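Local coordinates for spermidine N(1)-acetyltransferase (PDB 3K9U), which transfers the acetyl group of acetyl-CoA to diamines and polyamines, protecting the cell against polyamine toxicity, at residues E22-T27 with E34-S39; E48-E53 with L89-L94; T106-A111 with Y139-K144. All coordinates share one frame; numbering follows the deposited sequence.

Contact 1. Residues E22-T27 with E34-S39. With ACO (acetyl coenzyme *a), chain G.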
# COMPACT_ATOMS: atom_id res chain seq x y z
N GLU A 22 2.60 9.55 8.97
CA GLU A 22 2.95 8.34 8.21
C GLU A 22 2.57 8.51 6.75
O GLU A 22 3.28 8.09 5.87
CB GLU A 22 2.23 7.09 8.76
CG GLU A 22 2.82 6.58 10.07
CD GLU A 22 2.18 5.26 10.51
OE1 GLU A 22 1.57 5.25 11.60
OE2 GLU A 22 2.26 4.25 9.75
N SER A 23 1.45 9.17 6.51
CA SER A 23 1.01 9.34 5.13
C SER A 23 1.94 10.30 4.37
O SER A 23 2.31 10.03 3.23
CB SER A 23 -0.44 9.81 5.10
OG SER A 23 -0.99 9.60 3.82
N TRP A 24 2.36 11.37 5.02
CA TRP A 24 3.21 12.36 4.34
C TRP A 24 4.57 11.73 4.03
O TRP A 24 5.10 11.92 2.94
CB TRP A 24 3.39 13.64 5.19
CG TRP A 24 2.55 14.78 4.75
CD1 TRP A 24 1.20 14.91 4.88
CD2 TRP A 24 3.00 15.96 4.06
NE1 TRP A 24 0.77 16.09 4.31
CE2 TRP A 24 1.86 16.75 3.80
CE3 TRP A 24 4.25 16.41 3.63
CZ2 TRP A 24 1.94 18.00 3.14
CZ3 TRP A 24 4.34 17.65 2.95
CH2 TRP A 24 3.19 18.42 2.72
N LYS A 25 5.14 10.98 4.98
CA LYS A 25 6.49 10.41 4.76
C LYS A 25 6.47 9.40 3.61
O LYS A 25 7.45 9.29 2.83
CB LYS A 25 7.04 9.74 6.02
CG LYS A 25 7.47 10.71 7.13
CD LYS A 25 8.01 9.91 8.29
CE LYS A 25 8.67 10.76 9.34
NZ LYS A 25 8.90 9.97 10.60
N TRP A 26 5.37 8.67 3.52
CA TRP A 26 5.21 7.67 2.47
C TRP A 26 4.85 8.34 1.12
O TRP A 26 5.52 8.09 0.15
CB TRP A 26 4.14 6.67 2.85
CG TRP A 26 3.84 5.64 1.77
CD1 TRP A 26 4.60 4.54 1.45
CD2 TRP A 26 2.71 5.61 0.87
NE1 TRP A 26 4.00 3.82 0.43
CE2 TRP A 26 2.86 4.47 0.05
CE3 TRP A 26 1.59 6.42 0.71
CZ2 TRP A 26 1.92 4.12 -0.91
CZ3 TRP A 26 0.65 6.07 -0.27
CH2 TRP A 26 0.83 4.93 -1.06
N THR A 27 3.82 9.18 1.08
CA THR A 27 3.37 9.81 -0.17
C THR A 27 4.39 10.74 -0.83
O THR A 27 4.46 10.82 -2.03
CB THR A 27 2.15 10.71 0.04
OG1 THR A 27 1.23 10.09 0.95
CG2 THR A 27 1.46 10.95 -1.31
N GLU A 34 13.40 14.98 3.24
CA GLU A 34 13.07 14.60 4.60
C GLU A 34 12.82 15.79 5.53
O GLU A 34 11.89 15.74 6.33
CB GLU A 34 14.17 13.72 5.21
CG GLU A 34 13.72 12.27 5.39
CD GLU A 34 14.83 11.29 5.07
OE1 GLU A 34 15.95 11.49 5.60
OE2 GLU A 34 14.54 10.33 4.30
N GLU A 35 13.64 16.83 5.43
CA GLU A 35 13.53 17.96 6.33
C GLU A 35 12.21 18.73 6.10
O GLU A 35 11.55 19.13 7.07
CB GLU A 35 14.72 18.91 6.18
CG GLU A 35 16.07 18.27 6.47
CD GLU A 35 16.91 17.97 5.21
OE1 GLU A 35 16.35 17.66 4.14
OE2 GLU A 35 18.14 18.06 5.31
N TYR A 36 11.89 18.97 4.82
CA TYR A 36 10.65 19.63 4.44
C TYR A 36 9.46 18.91 5.05
O TYR A 36 8.57 19.53 5.61
CB TYR A 36 10.49 19.65 2.90
CG TYR A 36 9.33 20.50 2.41
CD1 TYR A 36 9.52 21.83 2.05
CD2 TYR A 36 8.06 19.98 2.33
CE1 TYR A 36 8.45 22.63 1.58
CE2 TYR A 36 6.98 20.76 1.88
CZ TYR A 36 7.18 22.08 1.50
OH TYR A 36 6.11 22.82 1.07
N ILE A 37 9.47 17.59 4.94
CA ILE A 37 8.38 16.73 5.44
C ILE A 37 8.27 16.85 6.96
O ILE A 37 7.16 17.04 7.46
CB ILE A 37 8.55 15.24 5.00
CG1 ILE A 37 8.40 15.13 3.47
CG2 ILE A 37 7.54 14.36 5.72
CD1 ILE A 37 8.81 13.80 2.86
N GLU A 38 9.40 16.78 7.67
CA GLU A 38 9.39 16.90 9.14
C GLU A 38 8.98 18.31 9.58
O GLU A 38 8.23 18.45 10.53
CB GLU A 38 10.74 16.53 9.76
CG GLU A 38 10.67 16.15 11.30
CD GLU A 38 10.98 17.31 12.31
OE1 GLU A 38 11.56 18.35 11.91
OE2 GLU A 38 10.67 17.19 13.53
N SER A 39 9.45 19.34 8.89
CA SER A 39 9.01 20.70 9.21
C SER A 39 7.52 20.84 8.99
O SER A 39 6.80 21.41 9.82
CB SER A 39 9.79 21.76 8.42
OG SER A 39 11.15 21.86 8.89
N1A ACO G . -0.23 2.71 -4.82
C2A ACO G . -0.46 3.27 -6.03
N3A ACO G . -1.64 3.83 -6.35
C4A ACO G . -2.66 3.88 -5.47
C5A ACO G . -2.44 3.29 -4.16
C6A ACO G . -1.13 2.69 -3.85
N6A ACO G . -0.86 2.11 -2.66
N7A ACO G . -3.56 3.45 -3.48
C8A ACO G . -4.43 4.08 -4.28
N9A ACO G . -3.89 4.37 -5.48
C1B ACO G . -4.64 5.05 -6.59
C2B ACO G . -4.66 4.27 -7.91
O2B ACO G . -4.84 5.15 -9.04
C3B ACO G . -5.86 3.37 -7.79
O3B ACO G . -6.36 2.99 -9.08
P3B ACO G . -5.85 1.56 -9.68
O7A ACO G . -6.67 0.59 -8.92
O8A ACO G . -4.36 1.52 -9.35
O9A ACO G . -6.18 1.75 -11.15
C4B ACO G . -6.81 4.17 -6.92
O4B ACO G . -6.02 5.16 -6.25
C5B ACO G . -7.54 3.33 -5.89
O5B ACO G . -8.71 3.99 -5.40
P1A ACO G . -9.10 3.95 -3.83
O1A ACO G . -8.91 2.55 -3.28
O2A ACO G . -10.43 4.63 -3.63
O3A ACO G . -7.92 4.91 -3.27
P2A ACO G . -7.56 5.05 -1.69
O4A ACO G . -6.15 4.55 -1.53
O5A ACO G . -8.69 4.50 -0.83
O6A ACO G . -7.56 6.63 -1.49
CBP ACO G . -5.83 8.27 -1.54
CCP ACO G . -6.84 7.49 -2.36
CDP ACO G . -5.11 9.26 -2.44
CEP ACO G . -6.63 9.06 -0.50
CAP ACO G . -4.84 7.32 -0.84
OAP ACO G . -4.18 6.45 -1.77
C9P ACO G . -3.79 8.04 -0.03
O9P ACO G . -4.06 8.43 1.10
N8P ACO G . -2.63 8.22 -0.60
C7P ACO G . -1.54 8.96 -0.01
C6P ACO G . -1.84 10.41 0.32
C5P ACO G . -2.28 11.26 -0.86
O5P ACO G . -1.73 11.19 -1.95
N4P ACO G . -3.27 12.12 -0.62
C3P ACO G . -3.71 13.09 -1.62
C2P ACO G . -2.95 14.39 -1.44
S1P ACO G . -3.62 15.70 -2.43
C ACO G . -4.68 16.51 -1.38
O ACO G . -4.70 16.17 -0.20
CH3 ACO G . -5.55 17.65 -1.87

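Contact 2. Residues E48-E53 with L89-L94. With ACO (acetyl coenzyme *a), chain G.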
# COMPACT_ATOMS: atom_id res chain seq x y z
N GLU A 48 -1.47 22.07 19.04
CA GLU A 48 -2.27 23.26 19.28
C GLU A 48 -3.02 23.65 18.00
O GLU A 48 -4.22 23.92 18.03
CB GLU A 48 -1.41 24.41 19.77
CG GLU A 48 -0.93 24.26 21.18
CD GLU A 48 0.03 23.10 21.36
OE1 GLU A 48 0.80 22.82 20.42
OE2 GLU A 48 0.01 22.46 22.43
N LYS A 49 -2.31 23.62 16.88
CA LYS A 49 -2.88 24.03 15.61
C LYS A 49 -4.00 23.10 15.19
O LYS A 49 -5.08 23.58 14.81
CB LYS A 49 -1.80 24.09 14.53
CG LYS A 49 -2.27 24.69 13.19
CD LYS A 49 -1.04 25.09 12.29
CE LYS A 49 -1.27 26.46 11.59
NZ LYS A 49 -1.48 27.66 12.53
N LEU A 50 -3.78 21.78 15.27
CA LEU A 50 -4.86 20.82 14.93
C LEU A 50 -6.10 20.91 15.85
O LEU A 50 -7.23 20.82 15.39
CB LEU A 50 -4.38 19.37 14.97
CG LEU A 50 -3.57 18.88 13.79
CD1 LEU A 50 -3.18 17.42 14.06
CD2 LEU A 50 -4.38 19.07 12.44
N LEU A 51 -5.86 21.04 17.15
CA LEU A 51 -6.95 21.22 18.11
C LEU A 51 -7.89 22.36 17.70
O LEU A 51 -9.12 22.21 17.68
CB LEU A 51 -6.37 21.51 19.49
CG LEU A 51 -6.13 20.33 20.41
CD1 LEU A 51 -5.42 20.77 21.75
CD2 LEU A 51 -7.48 19.61 20.67
N ASN A 52 -7.29 23.51 17.38
CA ASN A 52 -8.05 24.68 16.95
C ASN A 52 -8.84 24.35 15.70
O ASN A 52 -10.02 24.72 15.61
CB ASN A 52 -7.12 25.87 16.71
CG ASN A 52 -7.87 27.16 16.41
OD1 ASN A 52 -8.77 27.58 17.15
ND2 ASN A 52 -7.46 27.83 15.33
N GLU A 53 -8.22 23.62 14.77
CA GLU A 53 -8.92 23.26 13.52
C GLU A 53 -10.07 22.30 13.76
O GLU A 53 -11.14 22.45 13.19
CB GLU A 53 -7.98 22.65 12.48
CG GLU A 53 -7.01 23.67 11.85
CD GLU A 53 -5.82 22.98 11.15
OE1 GLU A 53 -5.62 21.77 11.37
OE2 GLU A 53 -5.08 23.63 10.40
N LEU A 89 -11.21 21.00 -1.63
CA LEU A 89 -10.74 19.79 -0.98
C LEU A 89 -9.30 20.08 -0.55
O LEU A 89 -8.40 20.17 -1.39
CB LEU A 89 -10.82 18.59 -1.93
CG LEU A 89 -10.74 17.20 -1.28
CD1 LEU A 89 -11.05 16.07 -2.31
CD2 LEU A 89 -9.38 16.96 -0.63
N LEU A 90 -9.09 20.29 0.73
CA LEU A 90 -7.80 20.77 1.20
C LEU A 90 -6.87 19.64 1.51
O LEU A 90 -5.68 19.78 1.37
CB LEU A 90 -7.93 21.62 2.47
CG LEU A 90 -8.73 22.91 2.33
CD1 LEU A 90 -9.05 23.44 3.75
CD2 LEU A 90 -8.00 23.96 1.47
N ARG A 91 -7.42 18.51 1.95
CA ARG A 91 -6.64 17.49 2.65
C ARG A 91 -7.31 16.11 2.56
O ARG A 91 -8.49 15.98 2.89
CB ARG A 91 -6.57 17.92 4.12
CG ARG A 91 -5.22 17.92 4.73
CD ARG A 91 -4.87 19.19 5.49
NE ARG A 91 -5.76 19.67 6.56
CZ ARG A 91 -5.45 19.79 7.86
NH1 ARG A 91 -6.34 20.34 8.69
NH2 ARG A 91 -4.30 19.36 8.37
N LEU A 92 -6.55 15.09 2.15
CA LEU A 92 -7.04 13.71 2.17
C LEU A 92 -5.89 12.75 2.24
O LEU A 92 -5.14 12.59 1.28
CB LEU A 92 -7.87 13.41 0.91
CG LEU A 92 -8.39 12.01 0.67
CD1 LEU A 92 -9.19 11.58 1.84
CD2 LEU A 92 -9.25 11.97 -0.59
N TYR A 93 -5.77 12.10 3.39
CA TYR A 93 -4.62 11.25 3.69
C TYR A 93 -5.06 10.02 4.46
O TYR A 93 -5.81 10.14 5.43
CB TYR A 93 -3.57 12.04 4.50
CG TYR A 93 -2.90 13.14 3.73
CD1 TYR A 93 -1.83 12.87 2.88
CD2 TYR A 93 -3.36 14.45 3.81
CE1 TYR A 93 -1.23 13.87 2.15
CE2 TYR A 93 -2.76 15.46 3.08
CZ TYR A 93 -1.69 15.17 2.26
OH TYR A 93 -1.09 16.16 1.53
N LEU A 94 -4.58 8.85 4.03
CA LEU A 94 -4.74 7.59 4.75
C LEU A 94 -3.37 7.07 5.17
O LEU A 94 -2.36 7.37 4.50
CB LEU A 94 -5.33 6.53 3.84
CG LEU A 94 -6.61 6.89 3.09
CD1 LEU A 94 -7.09 5.70 2.18
CD2 LEU A 94 -7.67 7.33 4.10
N1A ACO G . -0.23 2.71 -4.82
C2A ACO G . -0.46 3.27 -6.03
N3A ACO G . -1.64 3.83 -6.35
C4A ACO G . -2.66 3.88 -5.47
C5A ACO G . -2.44 3.29 -4.16
C6A ACO G . -1.13 2.69 -3.85
N6A ACO G . -0.86 2.11 -2.66
N7A ACO G . -3.56 3.45 -3.48
C8A ACO G . -4.43 4.08 -4.28
N9A ACO G . -3.89 4.37 -5.48
C1B ACO G . -4.64 5.05 -6.59
C2B ACO G . -4.66 4.27 -7.91
O2B ACO G . -4.84 5.15 -9.04
C3B ACO G . -5.86 3.37 -7.79
O3B ACO G . -6.36 2.99 -9.08
P3B ACO G . -5.85 1.56 -9.68
O7A ACO G . -6.67 0.59 -8.92
O8A ACO G . -4.36 1.52 -9.35
O9A ACO G . -6.18 1.75 -11.15
C4B ACO G . -6.81 4.17 -6.92
O4B ACO G . -6.02 5.16 -6.25
C5B ACO G . -7.54 3.33 -5.89
O5B ACO G . -8.71 3.99 -5.40
P1A ACO G . -9.10 3.95 -3.83
O1A ACO G . -8.91 2.55 -3.28
O2A ACO G . -10.43 4.63 -3.63
O3A ACO G . -7.92 4.91 -3.27
P2A ACO G . -7.56 5.05 -1.69
O4A ACO G . -6.15 4.55 -1.53
O5A ACO G . -8.69 4.50 -0.83
O6A ACO G . -7.56 6.63 -1.49
CBP ACO G . -5.83 8.27 -1.54
CCP ACO G . -6.84 7.49 -2.36
CDP ACO G . -5.11 9.26 -2.44
CEP ACO G . -6.63 9.06 -0.50
CAP ACO G . -4.84 7.32 -0.84
OAP ACO G . -4.18 6.45 -1.77
C9P ACO G . -3.79 8.04 -0.03
O9P ACO G . -4.06 8.43 1.10
N8P ACO G . -2.63 8.22 -0.60
C7P ACO G . -1.54 8.96 -0.01
C6P ACO G . -1.84 10.41 0.32
C5P ACO G . -2.28 11.26 -0.86
O5P ACO G . -1.73 11.19 -1.95
N4P ACO G . -3.27 12.12 -0.62
C3P ACO G . -3.71 13.09 -1.62
C2P ACO G . -2.95 14.39 -1.44
S1P ACO G . -3.62 15.70 -2.43
C ACO G . -4.68 16.51 -1.38
O ACO G . -4.70 16.17 -0.20
CH3 ACO G . -5.55 17.65 -1.87

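Contact 3. Residues T106-A111 with Y139-K144. With ACO (acetyl coenzyme *a), chain G.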
# COMPACT_ATOMS: atom_id res chain seq x y z
N THR A 106 -14.49 6.40 -0.12
CA THR A 106 -15.57 6.49 0.84
C THR A 106 -15.58 7.84 1.53
O THR A 106 -16.63 8.44 1.68
CB THR A 106 -15.48 5.39 1.88
OG1 THR A 106 -15.46 4.14 1.19
CG2 THR A 106 -16.68 5.42 2.84
N LEU A 107 -14.40 8.33 1.91
CA LEU A 107 -14.29 9.66 2.48
C LEU A 107 -14.79 10.71 1.49
O LEU A 107 -15.63 11.53 1.83
CB LEU A 107 -12.84 9.97 2.91
CG LEU A 107 -12.44 9.42 4.27
CD1 LEU A 107 -10.92 9.40 4.46
CD2 LEU A 107 -13.09 10.20 5.37
N LEU A 108 -14.32 10.64 0.24
CA LEU A 108 -14.81 11.54 -0.81
C LEU A 108 -16.31 11.47 -1.01
O LEU A 108 -16.99 12.50 -1.16
CB LEU A 108 -14.14 11.24 -2.14
CG LEU A 108 -14.42 12.21 -3.29
CD1 LEU A 108 -13.99 13.67 -2.96
CD2 LEU A 108 -13.72 11.71 -4.56
N LEU A 109 -16.86 10.25 -1.01
CA LEU A 109 -18.30 10.10 -1.21
C LEU A 109 -19.14 10.70 -0.06
O LEU A 109 -20.21 11.25 -0.31
CB LEU A 109 -18.68 8.66 -1.50
CG LEU A 109 -18.32 8.21 -2.94
CD1 LEU A 109 -18.40 6.69 -3.09
CD2 LEU A 109 -19.23 8.93 -3.98
N GLU A 110 -18.62 10.62 1.17
CA GLU A 110 -19.32 11.20 2.31
C GLU A 110 -19.30 12.71 2.22
O GLU A 110 -20.31 13.37 2.46
CB GLU A 110 -18.69 10.76 3.64
CG GLU A 110 -19.06 9.35 4.04
CD GLU A 110 -20.57 9.19 4.23
OE1 GLU A 110 -21.18 9.93 5.04
OE2 GLU A 110 -21.13 8.34 3.54
N ALA A 111 -18.15 13.26 1.87
CA ALA A 111 -18.06 14.70 1.65
C ALA A 111 -19.04 15.13 0.57
O ALA A 111 -19.82 16.05 0.79
CB ALA A 111 -16.64 15.12 1.27
N TYR A 139 -8.39 11.67 -10.79
CA TYR A 139 -8.89 11.55 -12.16
C TYR A 139 -9.82 10.37 -12.29
O TYR A 139 -10.71 10.40 -13.13
CB TYR A 139 -7.81 11.65 -13.27
CG TYR A 139 -6.85 10.47 -13.61
CD1 TYR A 139 -5.45 10.63 -13.51
CD2 TYR A 139 -7.32 9.26 -14.14
CE1 TYR A 139 -4.55 9.58 -13.86
CE2 TYR A 139 -6.41 8.20 -14.50
CZ TYR A 139 -5.03 8.38 -14.32
OH TYR A 139 -4.12 7.38 -14.67
N LYS A 140 -9.66 9.36 -11.43
CA LYS A 140 -10.56 8.20 -11.43
C LYS A 140 -11.85 8.49 -10.65
O LYS A 140 -12.76 7.68 -10.66
CB LYS A 140 -9.85 6.98 -10.86
CG LYS A 140 -8.86 6.34 -11.86
CD LYS A 140 -7.76 5.58 -11.13
CE LYS A 140 -6.57 5.29 -12.09
NZ LYS A 140 -5.46 4.46 -11.44
N ASN A 141 -11.93 9.62 -9.97
CA ASN A 141 -13.13 10.03 -9.29
C ASN A 141 -13.73 11.31 -9.87
O ASN A 141 -14.38 12.09 -9.16
CB ASN A 141 -12.84 10.15 -7.80
CG ASN A 141 -12.78 8.82 -7.14
OD1 ASN A 141 -13.82 8.23 -6.84
ND2 ASN A 141 -11.58 8.27 -7.00
N GLY A 142 -13.52 11.52 -11.17
CA GLY A 142 -14.20 12.57 -11.93
C GLY A 142 -13.53 13.95 -11.93
O GLY A 142 -14.08 14.88 -12.50
N PHE A 143 -12.37 14.11 -11.30
CA PHE A 143 -11.67 15.40 -11.33
C PHE A 143 -10.88 15.53 -12.63
O PHE A 143 -10.28 14.55 -13.11
CB PHE A 143 -10.73 15.57 -10.12
CG PHE A 143 -11.46 15.87 -8.83
CD1 PHE A 143 -11.98 14.82 -8.05
CD2 PHE A 143 -11.61 17.18 -8.37
CE1 PHE A 143 -12.65 15.09 -6.85
CE2 PHE A 143 -12.27 17.44 -7.16
CZ PHE A 143 -12.80 16.39 -6.42
N LYS A 144 -10.87 16.76 -13.15
CA LYS A 144 -10.16 17.15 -14.37
C LYS A 144 -9.14 18.24 -14.07
O LYS A 144 -9.40 19.07 -13.20
CB LYS A 144 -11.12 17.70 -15.37
CG LYS A 144 -12.33 16.85 -15.59
CD LYS A 144 -11.97 15.56 -16.28
CE LYS A 144 -13.24 14.90 -16.80
NZ LYS A 144 -14.10 15.89 -17.56
N1A ACO G . -0.23 2.71 -4.82
C2A ACO G . -0.46 3.27 -6.03
N3A ACO G . -1.64 3.83 -6.35
C4A ACO G . -2.66 3.88 -5.47
C5A ACO G . -2.44 3.29 -4.16
C6A ACO G . -1.13 2.69 -3.85
N6A ACO G . -0.86 2.11 -2.66
N7A ACO G . -3.56 3.45 -3.48
C8A ACO G . -4.43 4.08 -4.28
N9A ACO G . -3.89 4.37 -5.48
C1B ACO G . -4.64 5.05 -6.59
C2B ACO G . -4.66 4.27 -7.91
O2B ACO G . -4.84 5.15 -9.04
C3B ACO G . -5.86 3.37 -7.79
O3B ACO G . -6.36 2.99 -9.08
P3B ACO G . -5.85 1.56 -9.68
O7A ACO G . -6.67 0.59 -8.92
O8A ACO G . -4.36 1.52 -9.35
O9A ACO G . -6.18 1.75 -11.15
C4B ACO G . -6.81 4.17 -6.92
O4B ACO G . -6.02 5.16 -6.25
C5B ACO G . -7.54 3.33 -5.89
O5B ACO G . -8.71 3.99 -5.40
P1A ACO G . -9.10 3.95 -3.83
O1A ACO G . -8.91 2.55 -3.28
O2A ACO G . -10.43 4.63 -3.63
O3A ACO G . -7.92 4.91 -3.27
P2A ACO G . -7.56 5.05 -1.69
O4A ACO G . -6.15 4.55 -1.53
O5A ACO G . -8.69 4.50 -0.83
O6A ACO G . -7.56 6.63 -1.49
CBP ACO G . -5.83 8.27 -1.54
CCP ACO G . -6.84 7.49 -2.36
CDP ACO G . -5.11 9.26 -2.44
CEP ACO G . -6.63 9.06 -0.50
CAP ACO G . -4.84 7.32 -0.84
OAP ACO G . -4.18 6.45 -1.77
C9P ACO G . -3.79 8.04 -0.03
O9P ACO G . -4.06 8.43 1.10
N8P ACO G . -2.63 8.22 -0.60
C7P ACO G . -1.54 8.96 -0.01
C6P ACO G . -1.84 10.41 0.32
C5P ACO G . -2.28 11.26 -0.86
O5P ACO G . -1.73 11.19 -1.95
N4P ACO G . -3.27 12.12 -0.62
C3P ACO G . -3.71 13.09 -1.62
C2P ACO G . -2.95 14.39 -1.44
S1P ACO G . -3.62 15.70 -2.43
C ACO G . -4.68 16.51 -1.38
O ACO G . -4.70 16.17 -0.20
CH3 ACO G . -5.55 17.65 -1.87

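Contact 1. Residues E22-T27 with E34-S39
The indole of W24 meets Y36 and I37 at its edge: CZ3 of W24 lies 4.2 Å from CE2 of Y36, each ring offering its rim to the other, while CG1 of I37 also sits near the indole plane. A broad aromatic suits the place, able to meet helix 34-44 with its rim, at Y36 and I37, and with its face, where W40 of the same helix stacks on it. W26, two residues on, presents its edge to acetyl-CoA, with CZ3 of W26 3.6 Å from C7P of the cofactor's pantetheine arm, and its NE1 donates to E97 O of the second subunit.

Between the helices, I37 is the chief wedge. Its CG2 lies 4.2 Å from CB of W24 and 3.9 Å from CG of K25, whose aliphatic stem crosses the branched side chain at a slant. The lysine's extended chain lets methylene groups pack while the ammonium stays at the surface. The short segments run nearly antiparallel, at 160°, with axes 10.0 Å apart, a spacing filled mainly by these apolar groups.

On the cofactor side, OG1 of T27 gives a 2.5 Å hydrogen bond to the carbonyl O of S23, from well above the carbonyl plane. With OG1 beside its own backbone N (chi1 -40°), the threonine turns back along the helix, and its CG2 approaches O5P of acetyl-CoA at 3.3 Å. Helix 13-27 thus lies between helix 34-44 and strand 86-94, whose L94 O takes the bond from S23 OG.

Contact 2. Residues E48-E53 with L89-L94
R91 reaches from the strand to E53 on the helix, NH1 of R91 lying 3.1 Å from OE1 of E53 in a salt bridge whose hydrogen bond is weak and bent (148°). The carboxylate and guanidinium planes are 72° apart, so a single oxygen meets a single nitrogen at the guanidinium edge. The stronger partner of R91 is E79, which pairs with NE, while Y45 OH binds NH2; a long arginine with several N-H groups suits this meeting of E53, E79 and Y45.

The strand's backbone grips acetyl-CoA: N4P donates to L92 O at 2.7 Å, and L94 N donates to O9P at 3.0 Å. A weaker bond runs from L92 N to the acetyl oxygen O. Opposite E79 the strand fits in an extra residue, L90 and R91 forming a classic beta bulge, and the pantetheine arm pairs with the strand beyond it, as in other GNAT acetyltransferases.

Y93 packs beside the same arm, its CD1 3.6 Å from C6P of acetyl-CoA. With CG beside the backbone N (chi1 -68°), the ring lies between the pantetheine and W24, and its OH is hydrogen-bonded to Y28 OH. An alanine here is likely to open a gap beside the pantetheine and leave the Y28 hydroxyl without that mate. Across the contact, L50 CD2 lies 4.1 Å from R91 NH2, and L50 also packs on L13 and I17 of helix 13-27.

Contact 3. Residues T106-A111 with Y139-K144
CD2 of L108 lies 3.7 Å from CB of N141, the two side chains passing alongside one another, running opposite ways. The same CD2 of L108 reaches the edge of the F143 ring, 4.2 Å from CE1 of F143. Leucine suits this place because its fork lets CD2 meet both partners while CD1 packs on L89 of strand 86-94; CG is anti to the backbone N (chi1 -173°), carrying the fork toward the turn.

Further out, the amide of N141 is held, OD1 accepting from K105 NZ and ND2 donating to F137 O, so asparagine can offer its CB to the leucine while its amide both donates and accepts. The ring of F143 meets Y138, probably the catalytic proton donor, edge-to-face and rests on C123 and L125.

Y139 to G142 form a type I beta turn, and G142, with a left-handed backbone (phi 88°) that glycine adopts easily, may have a role in acetylating the polyamine. The extended K140 reaches acetyl-CoA, its NZ hydrogen-bonded to the ribose O2B at 2.6 Å and also to O3B and phosphate oxygen O9A, a cationic amine suiting a phosphate. The turn joins helix 103-118 to the ribose 3'-phosphate end of the cofactor site of this GNAT fold.

From the N terminus, contact 1 closes first, bringing helix 34-44 back against helix 13-27 across a short connection. Contact 2 follows, and its longer loop carries the chain from helix 47-59 through strands 63-70 and 73-83 into strand 86-94. Contact 3 closes last, joining helix 103-118 to the turn after helix 132-139. The three stand in series, with none nested or crossed. Contacts 1 and 2 touch where helix 13-27 meets strand 86-94; contacts 2 and 3 touch through leucines of that strand and helix 103-118. Contacts 1 and 3 do not touch, yet all three reach the same acetyl-CoA.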